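Local coordinates for protein Lpg2148(MvcA) (PDB 6K11) that probably acts as a deamidase-type deubiquitinase that regulates the host ubiquitin-conjugating enzyme UBE2N during Legionella infection, at residues K11-S16 against K269-S274; I40-K45 against A54-K59; E97-S100 against D104-K107; L160-K165 against D216-Q221; R247-Y252 against D279-K284. All blocks are in the same frame, centred on the assembly; numbering follows the deposited sequence.

Interaction 1 (K11-S16 against K269-S274)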
# COMPACT_ATOMS: atom_id res chain seq x y z
N LYS A 11 8.02 -20.93 11.29
CA LYS A 11 8.41 -20.09 12.42
C LYS A 11 7.90 -18.67 12.25
O LYS A 11 7.42 -18.06 13.22
CB LYS A 11 9.93 -20.10 12.57
CG LYS A 11 10.54 -19.03 13.45
CD LYS A 11 11.92 -19.48 13.95
CE LYS A 11 12.40 -18.65 15.15
NZ LYS A 11 13.01 -19.43 16.24
N LEU A 12 8.00 -18.12 11.04
CA LEU A 12 7.45 -16.79 10.79
C LEU A 12 5.95 -16.76 11.09
O LEU A 12 5.45 -15.85 11.77
CB LEU A 12 7.75 -16.36 9.35
CG LEU A 12 6.97 -15.11 8.89
CD1 LEU A 12 7.49 -13.87 9.60
CD2 LEU A 12 6.99 -14.93 7.37
N LYS A 13 5.23 -17.79 10.63
CA LYS A 13 3.79 -17.83 10.86
C LYS A 13 3.48 -17.99 12.35
O LYS A 13 2.64 -17.27 12.90
CB LYS A 13 3.15 -18.96 10.05
CG LYS A 13 1.70 -19.23 10.43
CD LYS A 13 0.99 -20.05 9.38
CE LYS A 13 -0.48 -20.23 9.73
NZ LYS A 13 -1.23 -20.90 8.65
N SER A 14 4.17 -18.93 13.02
CA SER A 14 3.88 -19.17 14.43
C SER A 14 4.18 -17.92 15.27
O SER A 14 3.39 -17.55 16.16
CB SER A 14 4.68 -20.38 14.93
OG SER A 14 4.42 -20.61 16.30
N MET A 15 5.29 -17.25 14.99
CA MET A 15 5.69 -16.08 15.76
C MET A 15 4.77 -14.89 15.52
O MET A 15 4.43 -14.15 16.45
CB MET A 15 7.14 -15.68 15.40
CG MET A 15 8.26 -16.60 16.00
SD MET A 15 9.93 -16.02 15.57
CE MET A 15 9.91 -14.41 16.34
N SER A 16 4.39 -14.65 14.27
CA SER A 16 3.44 -13.57 13.98
C SER A 16 2.08 -13.82 14.62
O SER A 16 1.46 -12.90 15.18
CB SER A 16 3.32 -13.38 12.47
OG SER A 16 2.33 -12.38 12.19
N LYS A 269 -5.49 -18.04 6.17
CA LYS A 269 -5.79 -17.78 4.77
C LYS A 269 -4.58 -18.02 3.89
O LYS A 269 -4.75 -18.27 2.69
CB LYS A 269 -6.33 -16.35 4.57
CG LYS A 269 -6.85 -16.12 3.16
CD LYS A 269 -7.87 -15.02 3.09
CE LYS A 269 -8.14 -14.65 1.64
NZ LYS A 269 -9.24 -13.66 1.51
N ASP A 270 -3.37 -17.97 4.45
CA ASP A 270 -2.19 -18.35 3.68
C ASP A 270 -2.28 -19.81 3.24
O ASP A 270 -2.01 -20.14 2.07
CB ASP A 270 -0.91 -18.09 4.50
CG ASP A 270 -0.79 -18.98 5.75
OD1 ASP A 270 -1.76 -19.10 6.53
OD2 ASP A 270 0.31 -19.54 5.96
N GLU A 271 -2.68 -20.71 4.15
CA GLU A 271 -2.77 -22.13 3.82
C GLU A 271 -3.96 -22.39 2.91
O GLU A 271 -3.87 -23.21 1.98
CB GLU A 271 -2.90 -22.97 5.10
CG GLU A 271 -1.64 -22.94 5.97
CD GLU A 271 -1.69 -23.96 7.11
OE1 GLU A 271 -0.98 -23.73 8.13
OE2 GLU A 271 -2.43 -24.96 7.00
N TYR A 272 -5.08 -21.72 3.16
CA TYR A 272 -6.24 -21.83 2.29
C TYR A 272 -5.88 -21.53 0.84
O TYR A 272 -6.18 -22.32 -0.07
CB TYR A 272 -7.36 -20.90 2.77
CG TYR A 272 -8.63 -21.06 1.95
CD1 TYR A 272 -9.48 -22.15 2.16
CD2 TYR A 272 -8.96 -20.14 0.96
CE1 TYR A 272 -10.63 -22.31 1.41
CE2 TYR A 272 -10.12 -20.30 0.20
CZ TYR A 272 -10.95 -21.38 0.43
OH TYR A 272 -12.08 -21.51 -0.32
N LEU A 273 -5.22 -20.39 0.60
CA LEU A 273 -4.93 -20.02 -0.78
C LEU A 273 -3.83 -20.89 -1.35
O LEU A 273 -3.84 -21.20 -2.55
CB LEU A 273 -4.56 -18.53 -0.88
CG LEU A 273 -5.71 -17.56 -0.59
CD1 LEU A 273 -5.14 -16.16 -0.37
CD2 LEU A 273 -6.77 -17.57 -1.73
N SER A 274 -2.89 -21.32 -0.51
CA SER A 274 -1.86 -22.25 -0.96
C SER A 274 -2.43 -23.44 -1.71
O SER A 274 -1.80 -23.95 -2.65
CB SER A 274 -1.07 -22.74 0.25
OG SER A 274 -0.01 -23.57 -0.17
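The ammonium group of Lys-13 is held by two carboxylates that follow one another on the short helix 269-274. Its NZ lies 2.8 Å from OD1 of Asp-270 and 2.9 Å from OE1 of Glu-271, and both are salt bridges. The two acids receive it differently. Asp-270 offers the syn lone pair of OD1, while OD2 adds a weak, longer bond to the same nitrogen; Glu-271 is met from above its carboxylate, 40° out of the plane. The lysine reaches this spot because its chain is straight: chi1 of 170° sets CG opposite the backbone N, the later torsions are also extended, and the amine is carried across a gap whose nearest CA atoms, those of Lys-13 and Asp-270, are 9.4 Å apart. Asp-270 reaches out to meet the lysine along its own line, whereas Glu-271 comes in roughly perpendicular to it. The aliphatic part of the lysine is used as well, with CD at 3.5 Å from Asp-270 OD2.

Asp-268, just ahead of the helix, forms a third salt bridge to the same amine, and Phe-265 packs against the lysine chain. A long, flexible cation suits a place where helix 4-19 must span to another helix. With three acids around one largely buried amine, its positive charge is probably stabilised, and the network ties the N-terminal helix electrostatically to a region some 250 residues later.

Interaction 2 (I40-K45 against A54-K59)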
# COMPACT_ATOMS: atom_id res chain seq x y z
N ILE A 40 3.70 15.73 17.69
CA ILE A 40 4.00 17.13 18.03
C ILE A 40 3.41 18.13 17.05
O ILE A 40 2.79 19.11 17.50
CB ILE A 40 5.52 17.31 18.21
CG1 ILE A 40 5.97 16.89 19.61
CG2 ILE A 40 5.93 18.75 17.91
CD1 ILE A 40 5.49 17.79 20.71
N PRO A 41 3.56 17.98 15.73
CA PRO A 41 3.02 19.01 14.81
C PRO A 41 1.51 19.18 14.90
O PRO A 41 0.99 20.18 14.38
CB PRO A 41 3.44 18.50 13.42
CG PRO A 41 4.60 17.59 13.69
CD PRO A 41 4.26 16.92 14.98
N SER A 42 0.79 18.25 15.52
CA SER A 42 -0.65 18.33 15.66
C SER A 42 -1.10 19.03 16.94
O SER A 42 -2.30 19.24 17.12
CB SER A 42 -1.27 16.94 15.60
OG SER A 42 -1.10 16.36 14.32
N ILE A 43 -0.18 19.40 17.82
CA ILE A 43 -0.52 20.04 19.08
C ILE A 43 -0.36 21.55 18.90
O ILE A 43 0.73 22.04 18.61
CB ILE A 43 0.34 19.51 20.23
CG1 ILE A 43 0.12 17.99 20.36
CG2 ILE A 43 0.02 20.25 21.53
CD1 ILE A 43 0.62 17.38 21.63
N ASN A 44 -1.47 22.27 19.05
CA ASN A 44 -1.45 23.73 19.03
C ASN A 44 -0.90 24.23 20.36
O ASN A 44 -1.52 24.02 21.41
CB ASN A 44 -2.86 24.27 18.76
CG ASN A 44 -2.88 25.76 18.50
OD1 ASN A 44 -2.35 26.54 19.30
ND2 ASN A 44 -3.50 26.17 17.39
N LYS A 45 0.26 24.88 20.32
CA LYS A 45 0.95 25.22 21.56
C LYS A 45 0.40 26.47 22.25
O LYS A 45 0.80 26.75 23.38
CB LYS A 45 2.45 25.37 21.29
CG LYS A 45 3.05 24.09 20.72
CD LYS A 45 3.92 24.37 19.52
CE LYS A 45 5.37 24.04 19.84
NZ LYS A 45 6.24 24.18 18.64
N ALA A 54 -3.32 14.25 25.97
CA ALA A 54 -4.21 13.13 26.24
C ALA A 54 -4.92 12.67 24.97
O ALA A 54 -5.08 11.47 24.73
CB ALA A 54 -5.22 13.51 27.32
N LYS A 55 -5.31 13.63 24.13
CA LYS A 55 -5.98 13.33 22.87
C LYS A 55 -5.06 12.57 21.93
O LYS A 55 -5.45 11.55 21.33
CB LYS A 55 -6.46 14.63 22.22
CG LYS A 55 -7.13 14.46 20.86
CD LYS A 55 -7.17 15.78 20.09
CE LYS A 55 -7.97 15.65 18.80
NZ LYS A 55 -8.02 16.93 18.03
N GLU A 56 -3.82 13.04 21.77
CA GLU A 56 -2.91 12.39 20.83
C GLU A 56 -2.52 11.00 21.32
O GLU A 56 -2.37 10.07 20.51
CB GLU A 56 -1.66 13.24 20.62
CG GLU A 56 -1.92 14.52 19.84
CD GLU A 56 -2.37 14.25 18.42
OE1 GLU A 56 -2.01 13.19 17.86
OE2 GLU A 56 -3.08 15.10 17.86
N VAL A 57 -2.35 10.83 22.63
CA VAL A 57 -1.99 9.52 23.16
C VAL A 57 -3.13 8.54 22.93
O VAL A 57 -2.91 7.39 22.50
CB VAL A 57 -1.60 9.63 24.64
CG1 VAL A 57 -1.44 8.26 25.26
CG2 VAL A 57 -0.29 10.46 24.79
N SER A 58 -4.37 8.97 23.20
CA SER A 58 -5.52 8.11 22.98
C SER A 58 -5.62 7.67 21.52
O SER A 58 -5.84 6.48 21.23
CB SER A 58 -6.80 8.83 23.41
OG SER A 58 -7.96 8.12 22.97
N LYS A 59 -5.45 8.61 20.59
CA LYS A 59 -5.56 8.30 19.17
C LYS A 59 -4.58 7.20 18.77
O LYS A 59 -4.95 6.22 18.12
CB LYS A 59 -5.34 9.57 18.35
CG LYS A 59 -5.19 9.36 16.85
CD LYS A 59 -5.19 10.70 16.12
CE LYS A 59 -4.38 10.66 14.83
NZ LYS A 59 -4.11 12.04 14.32
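Van der Waals contacts made by Glu-56 carry this contact, and they divide into a polar-edged one and an apolar one. In the first, a carboxylate oxygen of Glu-56, OE2, lies 3.4 Å from CB of Ser-42. The carbon of the serine does the touching, so this is a packing contact of a methylene against an oxygen. A small residue suits the position, since its CB can come close to the carboxylate without a bulky branch in the way.

In the second, the hydrocarbon part of the glutamate is used. Its CG meets CG1 of Ile-43 at 4.1 Å, and the two side chains run antiparallel past one another. The CB of Ile-43 does not itself face the helix; chi1 of -59° sets CG1 anti to the carbonyl carbon and brings that branch to the glutamate. Glu-56 in turn is folded, with chi2 at -65°, so that its chain turns back at CG and presents methylene to the isoleucine and carboxylate to the serine. A glutamate can pack its methylenes on the isoleucine while its carboxylate lies at the exposed serine, and OE1 finds a weak hydrogen-bond partner in Ser-39.

Hydrogen bonds lie around these contacts: Ile-43 N bonds to Ile-40 O at 3.0 Å within the 3-10 turn. The segment 40-45 links helix 28-39 to helix 49-64 and folds back over the second of them; Ile-43 also packs on Leu-49, Gln-52 and Ile-53 of that helix and on Leu-381 of the C-terminal helix 358-381.

Interaction 3 (E97-S100 against D104-K107)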
# COMPACT_ATOMS: atom_id res chain seq x y z
N GLU A 97 8.94 -5.84 -12.32
CA GLU A 97 8.54 -6.24 -13.66
C GLU A 97 7.03 -6.38 -13.76
O GLU A 97 6.37 -6.92 -12.87
CB GLU A 97 9.23 -7.55 -14.08
CG GLU A 97 10.62 -7.31 -14.60
CD GLU A 97 11.34 -8.60 -14.88
OE1 GLU A 97 12.10 -9.01 -13.96
OE2 GLU A 97 11.17 -9.20 -15.98
N ALA A 98 6.46 -5.87 -14.85
CA ALA A 98 5.04 -6.09 -15.08
C ALA A 98 4.78 -7.57 -15.32
O ALA A 98 5.53 -8.24 -16.03
CB ALA A 98 4.56 -5.24 -16.26
N LEU A 99 3.72 -8.09 -14.69
CA LEU A 99 3.27 -9.44 -14.99
C LEU A 99 2.75 -9.49 -16.42
O LEU A 99 1.93 -8.66 -16.82
CB LEU A 99 2.17 -9.87 -14.00
CG LEU A 99 1.71 -11.34 -14.06
CD1 LEU A 99 2.85 -12.29 -13.69
CD2 LEU A 99 0.49 -11.57 -13.16
N SER A 100 3.25 -10.45 -17.20
CA SER A 100 2.78 -10.63 -18.57
C SER A 100 1.28 -10.94 -18.59
O SER A 100 0.67 -11.29 -17.57
CB SER A 100 3.57 -11.74 -19.26
OG SER A 100 2.91 -12.99 -19.08
N ASP A 104 3.00 -15.55 -17.89
CA ASP A 104 4.03 -16.48 -18.35
C ASP A 104 5.41 -16.11 -17.84
O ASP A 104 6.21 -16.99 -17.51
CB ASP A 104 4.05 -16.56 -19.88
CG ASP A 104 2.74 -17.04 -20.45
OD1 ASP A 104 2.32 -18.17 -20.11
OD2 ASP A 104 2.14 -16.28 -21.24
N ASN A 105 5.72 -14.81 -17.79
CA ASN A 105 7.08 -14.42 -17.44
C ASN A 105 7.42 -14.84 -16.01
O ASN A 105 8.54 -15.30 -15.74
CB ASN A 105 7.30 -12.92 -17.65
CG ASN A 105 6.28 -12.05 -16.94
OD1 ASN A 105 5.23 -12.52 -16.50
ND2 ASN A 105 6.60 -10.77 -16.83
N LEU A 106 6.46 -14.74 -15.09
CA LEU A 106 6.68 -15.23 -13.74
C LEU A 106 6.62 -16.76 -13.68
O LEU A 106 7.43 -17.39 -13.00
CB LEU A 106 5.65 -14.62 -12.77
CG LEU A 106 5.71 -15.10 -11.32
CD1 LEU A 106 7.11 -14.91 -10.73
CD2 LEU A 106 4.65 -14.39 -10.46
N LYS A 107 5.68 -17.36 -14.41
CA LYS A 107 5.59 -18.82 -14.43
C LYS A 107 6.89 -19.44 -14.93
O LYS A 107 7.40 -20.39 -14.32
CB LYS A 107 4.41 -19.27 -15.28
CG LYS A 107 3.04 -19.00 -14.64
CD LYS A 107 2.03 -20.09 -14.95
CE LYS A 107 0.82 -19.54 -15.67
NZ LYS A 107 -0.09 -20.66 -16.06
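Asn-105 bonds with both ends of its amide to the backbone of 97-100, and this is the tight part of the contact. ND2 gives a hydrogen bond of 2.9 Å to the carbonyl O of Ala-98, nearly in the plane of its own amide. OD1 accepts the N-H of Ser-100, also at 2.9 Å and fairly straight at 166°, though the donor stands well above the carbonyl plane, and takes a weak bond from Leu-106 N. With chi1 at 54°, CG sits between the backbone N and carbonyl carbon, turning the amide back toward the preceding chain. An asparagine suits the place because one flat group can donate and accept at once. Alongside, Leu-99 CD1 lies 3.8 Å from Leu-106 CB and near Asn-105 OD1, and both leucines also pack on Phe-329 of strand 325-333.

The solvent side is formed by the exposed side chains of Ala-98 and Asp-104. Here Ser-100 OG takes a short but weak bond, 2.8 Å and bent to 123°, from Asp-104 N, the first residue of helix 104-111. This is a compact strand-to-helix connection, in which an edge strand of the antiparallel sheet runs through a short loop into the helix.

Interaction 4 (L160-K165 against D216-Q221)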
# COMPACT_ATOMS: atom_id res chain seq x y z
N LEU A 160 -2.42 26.95 -16.85
CA LEU A 160 -3.19 25.71 -16.90
C LEU A 160 -2.28 24.64 -16.31
O LEU A 160 -1.24 24.32 -16.90
CB LEU A 160 -3.61 25.37 -18.33
CG LEU A 160 -4.40 24.07 -18.53
CD1 LEU A 160 -5.77 24.16 -17.84
CD2 LEU A 160 -4.57 23.76 -20.00
N TYR A 161 -2.67 24.09 -15.16
CA TYR A 161 -1.84 23.18 -14.38
C TYR A 161 -2.51 21.83 -14.21
O TYR A 161 -3.75 21.71 -14.22
CB TYR A 161 -1.57 23.74 -12.97
CG TYR A 161 -0.56 24.86 -12.84
CD1 TYR A 161 0.75 24.71 -13.32
CD2 TYR A 161 -0.89 26.03 -12.17
CE1 TYR A 161 1.67 25.72 -13.16
CE2 TYR A 161 0.03 27.04 -12.01
CZ TYR A 161 1.31 26.88 -12.51
OH TYR A 161 2.21 27.89 -12.35
N PHE A 162 -1.68 20.80 -14.01
CA PHE A 162 -2.12 19.53 -13.47
C PHE A 162 -1.30 19.30 -12.22
O PHE A 162 -0.07 19.42 -12.26
CB PHE A 162 -1.94 18.38 -14.48
CG PHE A 162 -2.09 17.00 -13.89
CD1 PHE A 162 -3.22 16.66 -13.15
CD2 PHE A 162 -1.11 16.04 -14.09
CE1 PHE A 162 -3.36 15.38 -12.60
CE2 PHE A 162 -1.24 14.75 -13.56
CZ PHE A 162 -2.36 14.42 -12.80
N ILE A 163 -1.97 19.06 -11.09
CA ILE A 163 -1.32 18.64 -9.85
C ILE A 163 -1.53 17.14 -9.72
O ILE A 163 -2.68 16.69 -9.67
CB ILE A 163 -1.90 19.37 -8.63
CG1 ILE A 163 -1.69 20.87 -8.73
CG2 ILE A 163 -1.27 18.80 -7.33
CD1 ILE A 163 -2.22 21.64 -7.54
N ASP A 164 -0.45 16.37 -9.68
CA ASP A 164 -0.60 14.93 -9.70
C ASP A 164 -0.80 14.37 -8.28
O ASP A 164 -0.90 15.12 -7.30
CB ASP A 164 0.57 14.27 -10.43
CG ASP A 164 1.86 14.17 -9.61
OD1 ASP A 164 2.00 14.79 -8.52
OD2 ASP A 164 2.79 13.50 -10.11
N LYS A 165 -0.87 13.04 -8.19
CA LYS A 165 -1.13 12.34 -6.93
C LYS A 165 -0.14 12.74 -5.83
O LYS A 165 -0.52 12.84 -4.66
CB LYS A 165 -1.10 10.82 -7.16
CG LYS A 165 0.30 10.25 -7.36
CD LYS A 165 0.32 8.88 -8.03
CE LYS A 165 1.65 8.68 -8.74
NZ LYS A 165 2.10 7.27 -8.82
N ASP A 216 -8.05 17.82 -24.67
CA ASP A 216 -7.13 17.49 -25.77
C ASP A 216 -5.70 17.84 -25.40
O ASP A 216 -4.78 17.04 -25.60
CB ASP A 216 -7.53 18.23 -27.05
CG ASP A 216 -8.82 17.72 -27.67
OD1 ASP A 216 -9.21 16.56 -27.41
OD2 ASP A 216 -9.44 18.49 -28.44
N ILE A 217 -5.49 19.07 -24.89
CA ILE A 217 -4.15 19.52 -24.50
C ILE A 217 -3.55 18.53 -23.51
O ILE A 217 -2.39 18.12 -23.63
CB ILE A 217 -4.24 20.94 -23.90
CG1 ILE A 217 -4.47 21.99 -25.01
CG2 ILE A 217 -3.00 21.31 -23.09
CD1 ILE A 217 -4.90 23.35 -24.47
N PHE A 218 -4.35 18.11 -22.52
CA PHE A 218 -3.89 17.16 -21.51
C PHE A 218 -3.58 15.80 -22.11
O PHE A 218 -2.51 15.24 -21.86
CB PHE A 218 -4.96 17.03 -20.42
CG PHE A 218 -4.52 16.23 -19.22
CD1 PHE A 218 -3.60 16.76 -18.32
CD2 PHE A 218 -5.03 14.97 -18.99
CE1 PHE A 218 -3.21 16.02 -17.21
CE2 PHE A 218 -4.64 14.23 -17.89
CZ PHE A 218 -3.74 14.76 -17.00
N ASN A 219 -4.50 15.26 -22.91
CA ASN A 219 -4.29 13.93 -23.51
C ASN A 219 -3.05 13.90 -24.38
O ASN A 219 -2.39 12.85 -24.49
CB ASN A 219 -5.50 13.51 -24.34
CG ASN A 219 -6.74 13.25 -23.51
OD1 ASN A 219 -6.66 13.15 -22.29
ND2 ASN A 219 -7.89 13.12 -24.18
N GLU A 220 -2.73 15.02 -25.03
CA GLU A 220 -1.59 15.07 -25.95
C GLU A 220 -0.26 14.84 -25.25
O GLU A 220 0.69 14.38 -25.88
CB GLU A 220 -1.56 16.43 -26.66
CG GLU A 220 -2.57 16.60 -27.77
CD GLU A 220 -1.96 16.37 -29.15
OE1 GLU A 220 -2.37 15.39 -29.82
OE2 GLU A 220 -1.09 17.17 -29.56
N GLN A 221 -0.15 15.19 -23.96
CA GLN A 221 1.10 15.08 -23.23
C GLN A 221 1.04 14.07 -22.09
O GLN A 221 1.84 14.15 -21.15
CB GLN A 221 1.50 16.46 -22.69
CG GLN A 221 0.45 17.09 -21.79
CD GLN A 221 0.70 18.57 -21.58
OE1 GLN A 221 1.72 18.97 -21.02
NE2 GLN A 221 -0.23 19.40 -22.03
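Phe-162 turns one face of its ring to the edge of Phe-218, a T-shaped (edge-to-face) pair. The planes stand at 78° and the centroids are 5.1 Å apart. The touching atom is CE1 of Phe-218, which comes to 3.6 Å from CG of Phe-162 and sits off-centre, toward the rim on the CB side of that ring. CZ follows a little farther out, near CD2. Both rings leave their backbones in the same manner: chi1 is 167° in Phe-162 and -172° in Phe-218, so each CG is turned opposite its backbone N and the rings reach into the gap between strand and helix. On the other face of Phe-162 the backbone N of Asp-164 stands above the ring centre, so the strand's own chain bends over the face that Phe-218 does not use.

A second, purely aliphatic contact lies two residues earlier on the strand, where Leu-160 CD2 meets Ile-217 CG2 at 4.2 Å. Leu-160 and Phe-162 both point to the same side of the strand; Ile-217 and Phe-218 are neighbours on the helix and split the two contacts between them. Gln-221 folds its side chain back, NE2 bonding to Ile-217 O at 3.0 Å from above the carbonyl plane.

Phe-225 joins the pair, edge-to-face with Phe-162 and with its ring nearly parallel to that of Phe-218, building a three-phenylalanine cluster in the insertion domain. Helix 206-220 is therefore joined to the mixed sheet through dispersion and the weak electrostatics of C-H edges meeting a pi face, a contact that probably depends on the exclusion of water.

Interaction 5 (R247-Y252 against D279-K284)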
# COMPACT_ATOMS: atom_id res chain seq x y z
N ARG A 247 5.71 -28.62 -5.06
CA ARG A 247 6.08 -27.27 -4.64
C ARG A 247 4.85 -26.53 -4.13
O ARG A 247 3.75 -26.65 -4.69
CB ARG A 247 6.72 -26.53 -5.81
CG ARG A 247 6.69 -25.02 -5.73
CD ARG A 247 7.43 -24.43 -6.91
NE ARG A 247 8.86 -24.28 -6.64
CZ ARG A 247 9.75 -23.89 -7.55
NH1 ARG A 247 9.36 -23.64 -8.80
NH2 ARG A 247 11.02 -23.77 -7.22
N GLN A 248 5.02 -25.78 -3.03
CA GLN A 248 3.94 -25.06 -2.37
C GLN A 248 4.32 -23.60 -2.21
O GLN A 248 5.50 -23.28 -2.04
CB GLN A 248 3.60 -25.66 -0.98
CG GLN A 248 3.44 -27.17 -0.95
CD GLN A 248 2.09 -27.62 -1.48
OE1 GLN A 248 1.21 -26.80 -1.74
NE2 GLN A 248 1.93 -28.93 -1.63
N PHE A 249 3.33 -22.72 -2.28
CA PHE A 249 3.53 -21.29 -2.09
C PHE A 249 2.66 -20.79 -0.95
O PHE A 249 1.60 -21.37 -0.66
CB PHE A 249 3.18 -20.49 -3.36
CG PHE A 249 1.70 -20.16 -3.50
CD1 PHE A 249 0.80 -21.10 -3.99
CD2 PHE A 249 1.21 -18.89 -3.15
CE1 PHE A 249 -0.55 -20.80 -4.12
CE2 PHE A 249 -0.15 -18.60 -3.28
CZ PHE A 249 -1.02 -19.55 -3.78
N TYR A 250 3.10 -19.72 -0.30
CA TYR A 250 2.34 -19.14 0.81
C TYR A 250 2.28 -17.63 0.63
O TYR A 250 3.34 -16.98 0.63
CB TYR A 250 2.97 -19.51 2.16
CG TYR A 250 2.99 -21.01 2.35
CD1 TYR A 250 1.88 -21.68 2.85
CD2 TYR A 250 4.10 -21.75 1.97
CE1 TYR A 250 1.90 -23.07 3.00
CE2 TYR A 250 4.12 -23.13 2.11
CZ TYR A 250 3.02 -23.78 2.63
OH TYR A 250 3.05 -25.15 2.77
N PRO A 251 1.09 -17.05 0.48
CA PRO A 251 1.00 -15.58 0.45
C PRO A 251 0.87 -15.02 1.86
O PRO A 251 0.20 -15.59 2.73
CB PRO A 251 -0.28 -15.34 -0.36
CG PRO A 251 -1.16 -16.53 -0.04
CD PRO A 251 -0.21 -17.69 0.27
N TYR A 252 1.53 -13.88 2.06
CA TYR A 252 1.56 -13.15 3.32
C TYR A 252 1.12 -11.71 3.07
O TYR A 252 1.59 -11.07 2.12
CB TYR A 252 2.98 -13.10 3.92
CG TYR A 252 3.71 -14.43 4.07
CD1 TYR A 252 3.03 -15.60 4.35
CD2 TYR A 252 5.10 -14.47 3.96
CE1 TYR A 252 3.75 -16.82 4.50
CE2 TYR A 252 5.80 -15.65 4.10
CZ TYR A 252 5.13 -16.81 4.37
OH TYR A 252 5.88 -17.96 4.52
N ASP A 279 0.40 -21.90 -9.96
CA ASP A 279 0.03 -21.61 -11.34
C ASP A 279 -1.34 -20.97 -11.42
O ASP A 279 -1.52 -19.93 -12.07
CB ASP A 279 0.07 -22.89 -12.18
CG ASP A 279 1.48 -23.43 -12.39
OD1 ASP A 279 2.43 -22.63 -12.49
OD2 ASP A 279 1.63 -24.67 -12.45
N LYS A 280 -2.33 -21.56 -10.74
CA LYS A 280 -3.68 -20.99 -10.71
C LYS A 280 -3.69 -19.61 -10.06
O LYS A 280 -4.40 -18.71 -10.52
CB LYS A 280 -4.64 -21.92 -9.99
CG LYS A 280 -6.12 -21.58 -10.23
CD LYS A 280 -6.50 -21.83 -11.69
CE LYS A 280 -6.22 -23.27 -12.10
NZ LYS A 280 -5.50 -23.40 -13.40
N TYR A 281 -2.95 -19.44 -8.95
CA TYR A 281 -2.85 -18.12 -8.33
C TYR A 281 -2.32 -17.08 -9.32
O TYR A 281 -2.88 -15.99 -9.46
CB TYR A 281 -1.95 -18.17 -7.07
CG TYR A 281 -2.07 -16.94 -6.16
CD1 TYR A 281 -1.29 -15.81 -6.38
CD2 TYR A 281 -2.97 -16.91 -5.09
CE1 TYR A 281 -1.38 -14.68 -5.56
CE2 TYR A 281 -3.07 -15.78 -4.26
CZ TYR A 281 -2.27 -14.67 -4.51
OH TYR A 281 -2.36 -13.53 -3.71
N ILE A 282 -1.24 -17.42 -10.05
CA ILE A 282 -0.69 -16.46 -11.00
C ILE A 282 -1.69 -16.17 -12.12
O ILE A 282 -1.85 -15.02 -12.55
CB ILE A 282 0.65 -16.97 -11.57
CG1 ILE A 282 1.72 -16.97 -10.49
CG2 ILE A 282 1.10 -16.09 -12.73
CD1 ILE A 282 3.03 -17.59 -10.94
N GLU A 283 -2.39 -17.20 -12.59
CA GLU A 283 -3.35 -16.99 -13.66
C GLU A 283 -4.43 -16.01 -13.25
O GLU A 283 -4.81 -15.13 -14.04
CB GLU A 283 -3.97 -18.33 -14.08
CG GLU A 283 -2.99 -19.20 -14.87
CD GLU A 283 -3.47 -20.63 -14.98
OE1 GLU A 283 -4.69 -20.86 -14.83
OE2 GLU A 283 -2.61 -21.52 -15.21
N LYS A 284 -4.91 -16.11 -12.01
CA LYS A 284 -5.94 -15.19 -11.54
C LYS A 284 -5.39 -13.78 -11.37
O LYS A 284 -6.12 -12.80 -11.59
CB LYS A 284 -6.54 -15.71 -10.24
CG LYS A 284 -7.60 -16.79 -10.43
CD LYS A 284 -8.59 -16.79 -9.26
CE LYS A 284 -9.87 -17.54 -9.59
NZ LYS A 284 -10.67 -17.82 -8.36
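Phe-249 meets the ring of Tyr-281 with CZ and CE2, atoms at the far end of its ring, CZ lying 3.5 Å from CD2 of the tyrosine. CE2 stands over one face of the Tyr-281 ring, offset toward the rim. The planes are inclined at 56° and the centroids are 5.1 Å apart, an oblique pairing in which one side chain runs across the other. CB of Tyr-281 fills in beside CZ at 3.7 Å. Farther along, CB of Pro-251 approaches the hydroxyl OH of Tyr-281 at 4.3 Å, a looser packing contact.

The torsions explain the meeting. Chi1 of 84° in Phe-249 tucks CG between backbone N and carbonyl carbon, and chi1 of -165° in Tyr-281 swings its ring off the helix toward the strand. Large flat residues suit both positions, since they bridge backbones whose closest CA atoms, in these same two residues, are 9.5 Å apart.

In the next shell Tyr-281 is stacked on Phe-304, while Phe-249 O is hydrogen-bonded to Ser-274 OG, which helps to fix the backbone leading into the strand. Pro-251 O takes a hydrogen bond from Trp-264. This is helix-on-sheet packing: helix 278-288 lies on the antiparallel sheet beside its outermost strand 250-252, through Phe-249 just ahead of that strand and Tyr-281, which also reaches Phe-234 of strand 228-238.

Interactions 1, 3 and 5 gather around the antiparallel sheet, while interactions 2 and 4 stand apart from them. Interaction 5 is the hub. Its centre is about 14 Å from that of interaction 1, and Leu-12 CD2 packs 3.6 Å from Tyr-252 CE2. It lies about 13 Å from interaction 3, centre to centre, and there Lys-107 NZ forms a 2.8 Å salt bridge with Glu-283 OE2 as Leu-106 meets Ile-282. Interaction 4, in the insertion domain, has its centre about 45 Å from that of interaction 1 and on the opposite side of the chain's centre. Interaction 2, among the N- and C-terminal helices, has its centre about 38 Å from that of interaction 4.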